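Local coordinates for protein CRS2 (Zea mays, PDB 1RYB) that promotes splicing of group IIB introns in chloroplasts together with CAF1 or CAF2, and lacks peptidyl-tRNA hydrolase activity despite belonging to that enzyme family, at residues A[51-62]-A[72-80]. Residues are numbered along the deposited sequence; the frame is centred on the assembly and turned at random.
Sequences ITMNTIQSKSLL and VLVVKPQSY
Leu61 and Lys76 join their flat peptide groups through two backbone hydrogen bonds, with Ser60, Leu62, Val75 and Pro77 on one face and the side chains of Leu61 and Lys76 on the other. The pairing belongs to the antiparallel beta hairpin of strands 60-67 and 70-77 in the peptidyl-tRNA hydrolase fold; a type I' turn from Gln57 to Ser60 adds strand 55-57 as one edge strand of the sheet. Both bonds measure 2.9 Å, but Lys76 N approaches Leu61 O almost head-on, whereas Leu61 N lies 32° from the plane of the Lys76 carbonyl. Ser60 packs against helix 84-94; its OG rests 3.5 Å from Pro77 CA and donates to Ser58 O at 3.0 Å, from above the carbonyl plane. Leu62 CB meets Val75 CG2 at 4.0 Å. Further along, Ile51 CD1 touches Val72 CG2 at 3.9 Å. Met53 crosses Lys76 at about a right angle: its bend at chi3 (-88°) brings CE to 4.0 Å from Lys76 CE, while SD lies 3.5 Å from Val74 O. An alanine at Met53 removes SD and CE, and would probably leave a gap beside Val74 and the Lys76 chain freer to turn, though its ammonium is still paired with Asp43 of helix 37-48. Past the strand end, towards Tyr80, which probably binds tRNA as in related hydrolases, Gln78 N donates to Lys59 O at 2.7 Å, in the carbonyl plane.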
loop_
_atom_site.group_PDB
_atom_site.type_symbol
_atom_site.label_atom_id
_atom_site.label_comp_id
_atom_site.label_asym_id
_atom_site.label_seq_id
_atom_site.Cartn_x
_atom_site.Cartn_y
_atom_site.Cartn_z
ATOM N N ILE A 51 -5.349 -12.081 9.791
ATOM C CA ILE A 51 -6.451 -11.133 9.698
ATOM C C ILE A 51 -7.311 -11.441 8.489
ATOM O O ILE A 51 -6.826 -11.667 7.396
ATOM C CB ILE A 51 -6.006 -9.641 9.704
ATOM C CG1 ILE A 51 -5.244 -9.276 10.953
ATOM C CG2 ILE A 51 -7.218 -8.753 9.602
ATOM C CD1 ILE A 51 -4.417 -7.973 10.756
ATOM N N THR A 52 -8.622 -11.478 8.671
ATOM C CA THR A 52 -9.460 -11.749 7.524
ATOM C C THR A 52 -10.088 -10.403 7.016
ATOM O O THR A 52 -10.616 -9.587 7.841
ATOM C CB THR A 52 -10.454 -12.922 7.840
ATOM O OG1 THR A 52 -10.282 -13.337 9.207
ATOM C CG2 THR A 52 -10.131 -14.139 6.948
ATOM N N MET A 53 -9.886 -10.080 5.711
ATOM C CA MET A 53 -10.327 -8.787 5.224
ATOM C C MET A 53 -11.816 -8.808 4.750
ATOM O O MET A 53 -12.134 -8.599 3.589
ATOM C CB MET A 53 -9.296 -8.120 4.299
ATOM C CG MET A 53 -8.058 -7.466 5.046
ATOM S SD MET A 53 -7.296 -6.403 3.839
ATOM C CE MET A 53 -6.193 -7.592 3.085
ATOM N N ASN A 54 -12.747 -9.037 5.684
ATOM C CA ASN A 54 -14.120 -9.147 5.305
ATOM C C ASN A 54 -15.087 -8.106 5.894
ATOM O O ASN A 54 -16.302 -8.327 5.923
ATOM C CB ASN A 54 -14.590 -10.578 5.537
ATOM C CG ASN A 54 -14.687 -10.921 7.026
ATOM O OD1 ASN A 54 -14.178 -10.173 7.947
ATOM N ND2 ASN A 54 -15.443 -12.002 7.291
ATOM N N THR A 55 -14.568 -6.951 6.257
ATOM C CA THR A 55 -15.444 -5.908 6.711
ATOM C C THR A 55 -15.582 -4.942 5.602
ATOM O O THR A 55 -14.579 -4.566 4.981
ATOM C CB THR A 55 -14.868 -5.215 7.928
ATOM O OG1 THR A 55 -14.859 -6.181 8.946
ATOM C CG2 THR A 55 -15.787 -4.081 8.323
ATOM N N ILE A 56 -16.840 -4.577 5.295
ATOM C CA ILE A 56 -17.132 -3.582 4.286
ATOM C C ILE A 56 -17.431 -2.270 4.976
ATOM O O ILE A 56 -18.365 -2.208 5.757
ATOM C CB ILE A 56 -18.311 -4.008 3.400
ATOM C CG1 ILE A 56 -17.764 -5.125 2.433
ATOM C CG2 ILE A 56 -18.794 -2.748 2.619
ATOM C CD1 ILE A 56 -18.805 -5.782 1.516
ATOM N N GLN A 57 -16.647 -1.202 4.711
ATOM C CA GLN A 57 -16.852 0.066 5.379
ATOM C C GLN A 57 -16.119 1.141 4.639
ATOM O O GLN A 57 -15.028 0.881 4.108
ATOM C CB GLN A 57 -16.261 -0.055 6.810
ATOM C CG GLN A 57 -16.492 1.175 7.764
ATOM C CD GLN A 57 -15.730 1.110 9.080
ATOM O OE1 GLN A 57 -15.044 0.145 9.397
ATOM N NE2 GLN A 57 -15.897 2.139 9.886
ATOM N N SER A 58 -16.706 2.326 4.572
ATOM C CA SER A 58 -16.017 3.489 3.949
ATOM C C SER A 58 -15.342 3.185 2.582
ATOM O O SER A 58 -14.137 3.435 2.379
ATOM C CB SER A 58 -14.920 4.013 4.902
ATOM O OG SER A 58 -14.422 5.262 4.408
ATOM N N LYS A 59 -16.120 2.607 1.670
ATOM C CA LYS A 59 -15.672 2.271 0.295
ATOM C C LYS A 59 -14.522 1.337 0.285
ATOM O O LYS A 59 -13.803 1.322 -0.701
ATOM C CB LYS A 59 -15.159 3.549 -0.367
ATOM C CG LYS A 59 -16.188 4.690 -0.448
ATOM C CD LYS A 59 -15.643 5.915 -1.203
ATOM C CE LYS A 59 -16.738 6.759 -1.826
ATOM N NZ LYS A 59 -17.635 7.261 -0.776
ATOM N N SER A 60 -14.374 0.483 1.321
ATOM C CA SER A 60 -13.229 -0.409 1.368
ATOM C C SER A 60 -13.606 -1.785 1.831
ATOM O O SER A 60 -14.660 -1.986 2.403
ATOM C CB SER A 60 -12.259 0.115 2.460
ATOM O OG SER A 60 -11.838 1.455 2.112
ATOM N N LEU A 61 -12.677 -2.659 1.665
ATOM C CA LEU A 61 -12.624 -3.961 2.311
ATOM C C LEU A 61 -11.575 -3.772 3.400
ATOM O O LEU A 61 -10.510 -3.185 3.149
ATOM C CB LEU A 61 -12.097 -5.085 1.380
ATOM C CG LEU A 61 -13.182 -5.749 0.620
ATOM C CD1 LEU A 61 -12.529 -6.738 -0.362
ATOM C CD2 LEU A 61 -14.100 -6.448 1.645
ATOM N N LEU A 62 -11.853 -4.235 4.631
ATOM C CA LEU A 62 -10.814 -4.118 5.615
ATOM C C LEU A 62 -10.914 -5.258 6.568
ATOM O O LEU A 62 -11.951 -5.945 6.616
ATOM C CB LEU A 62 -10.805 -2.764 6.354
ATOM C CG LEU A 62 -12.064 -2.465 7.154
ATOM C CD1 LEU A 62 -11.931 -2.914 8.642
ATOM C CD2 LEU A 62 -12.400 -0.973 7.140
ATOM N N VAL A 72 -4.161 -3.003 14.573
ATOM C CA VAL A 72 -4.047 -2.398 13.259
ATOM C C VAL A 72 -5.325 -2.674 12.479
ATOM O O VAL A 72 -6.082 -3.651 12.745
ATOM C CB VAL A 72 -2.873 -3.073 12.462
ATOM C CG1 VAL A 72 -1.541 -3.039 13.209
ATOM C CG2 VAL A 72 -3.155 -4.542 12.054
ATOM N N LEU A 73 -5.519 -1.873 11.451
ATOM C CA LEU A 73 -6.521 -2.244 10.464
ATOM C C LEU A 73 -5.821 -2.385 9.134
ATOM O O LEU A 73 -4.855 -1.694 8.902
ATOM C CB LEU A 73 -7.769 -1.388 10.434
ATOM C CG LEU A 73 -7.597 0.077 10.254
ATOM C CD1 LEU A 73 -8.851 0.575 9.547
ATOM C CD2 LEU A 73 -7.556 0.788 11.602
ATOM N N VAL A 74 -6.177 -3.381 8.359
ATOM C CA VAL A 74 -5.586 -3.588 7.042
ATOM C C VAL A 74 -6.642 -3.285 6.041
ATOM O O VAL A 74 -7.692 -3.777 6.173
ATOM C CB VAL A 74 -4.928 -4.979 6.831
ATOM C CG1 VAL A 74 -3.706 -5.147 7.729
ATOM C CG2 VAL A 74 -5.902 -6.071 7.062
ATOM N N VAL A 75 -6.368 -2.433 5.058
ATOM C CA VAL A 75 -7.424 -1.912 4.199
ATOM C C VAL A 75 -7.075 -1.941 2.702
ATOM O O VAL A 75 -5.956 -1.631 2.346
ATOM C CB VAL A 75 -7.532 -0.413 4.558
ATOM C CG1 VAL A 75 -8.534 0.335 3.680
ATOM C CG2 VAL A 75 -7.809 -0.170 6.013
ATOM N N LYS A 76 -8.060 -2.290 1.877
ATOM C CA LYS A 76 -8.001 -2.254 0.407
ATOM C C LYS A 76 -9.193 -1.422 -0.019
ATOM O O LYS A 76 -10.363 -1.890 0.008
ATOM C CB LYS A 76 -8.119 -3.644 -0.235
ATOM C CG LYS A 76 -6.865 -4.503 0.126
ATOM C CD LYS A 76 -6.704 -5.742 -0.781
ATOM C CE LYS A 76 -7.787 -6.759 -0.507
ATOM N NZ LYS A 76 -7.673 -8.025 -1.287
ATOM N N PRO A 77 -8.965 -0.171 -0.360
ATOM C CA PRO A 77 -10.059 0.648 -0.825
ATOM C C PRO A 77 -10.598 0.058 -2.127
ATOM O O PRO A 77 -9.859 -0.474 -2.983
ATOM C CB PRO A 77 -9.430 2.017 -1.160
ATOM C CG PRO A 77 -8.114 2.040 -0.375
ATOM C CD PRO A 77 -7.718 0.572 -0.300
ATOM N N GLN A 78 -11.906 0.076 -2.224
ATOM C CA GLN A 78 -12.600 -0.403 -3.391
ATOM C C GLN A 78 -13.290 0.775 -4.106
ATOM O O GLN A 78 -14.419 0.655 -4.554
ATOM C CB GLN A 78 -13.666 -1.456 -3.006
ATOM C CG GLN A 78 -13.043 -2.558 -2.118
ATOM C CD GLN A 78 -12.035 -3.410 -2.852
ATOM O OE1 GLN A 78 -10.920 -3.697 -2.315
ATOM N NE2 GLN A 78 -12.434 -3.872 -4.038
ATOM N N SER A 79 -12.587 1.884 -4.179
ATOM C CA SER A 79 -13.135 3.120 -4.720
ATOM C C SER A 79 -12.644 3.459 -6.137
ATOM O O SER A 79 -13.049 4.431 -6.748
ATOM C CB SER A 79 -12.542 4.160 -3.788
ATOM O OG SER A 79 -11.113 3.973 -3.711
ATOM N N TYR A 80 -11.721 2.656 -6.617
ATOM C CA TYR A 80 -10.845 2.924 -7.766
ATOM C C TYR A 80 -9.689 3.736 -7.258
ATOM O O TYR A 80 -9.843 4.533 -6.286
ATOM C CB TYR A 80 -11.500 3.641 -8.967
ATOM C CG TYR A 80 -12.433 2.689 -9.673
ATOM C CD1 TYR A 80 -13.791 2.702 -9.378
ATOM C CD2 TYR A 80 -11.961 1.788 -10.624
ATOM C CE1 TYR A 80 -14.660 1.861 -10.086
ATOM C CE2 TYR A 80 -12.798 0.894 -11.287
ATOM C CZ TYR A 80 -14.150 0.907 -10.972
ATOM O OH TYR A 80 -14.977 0.037 -11.664
#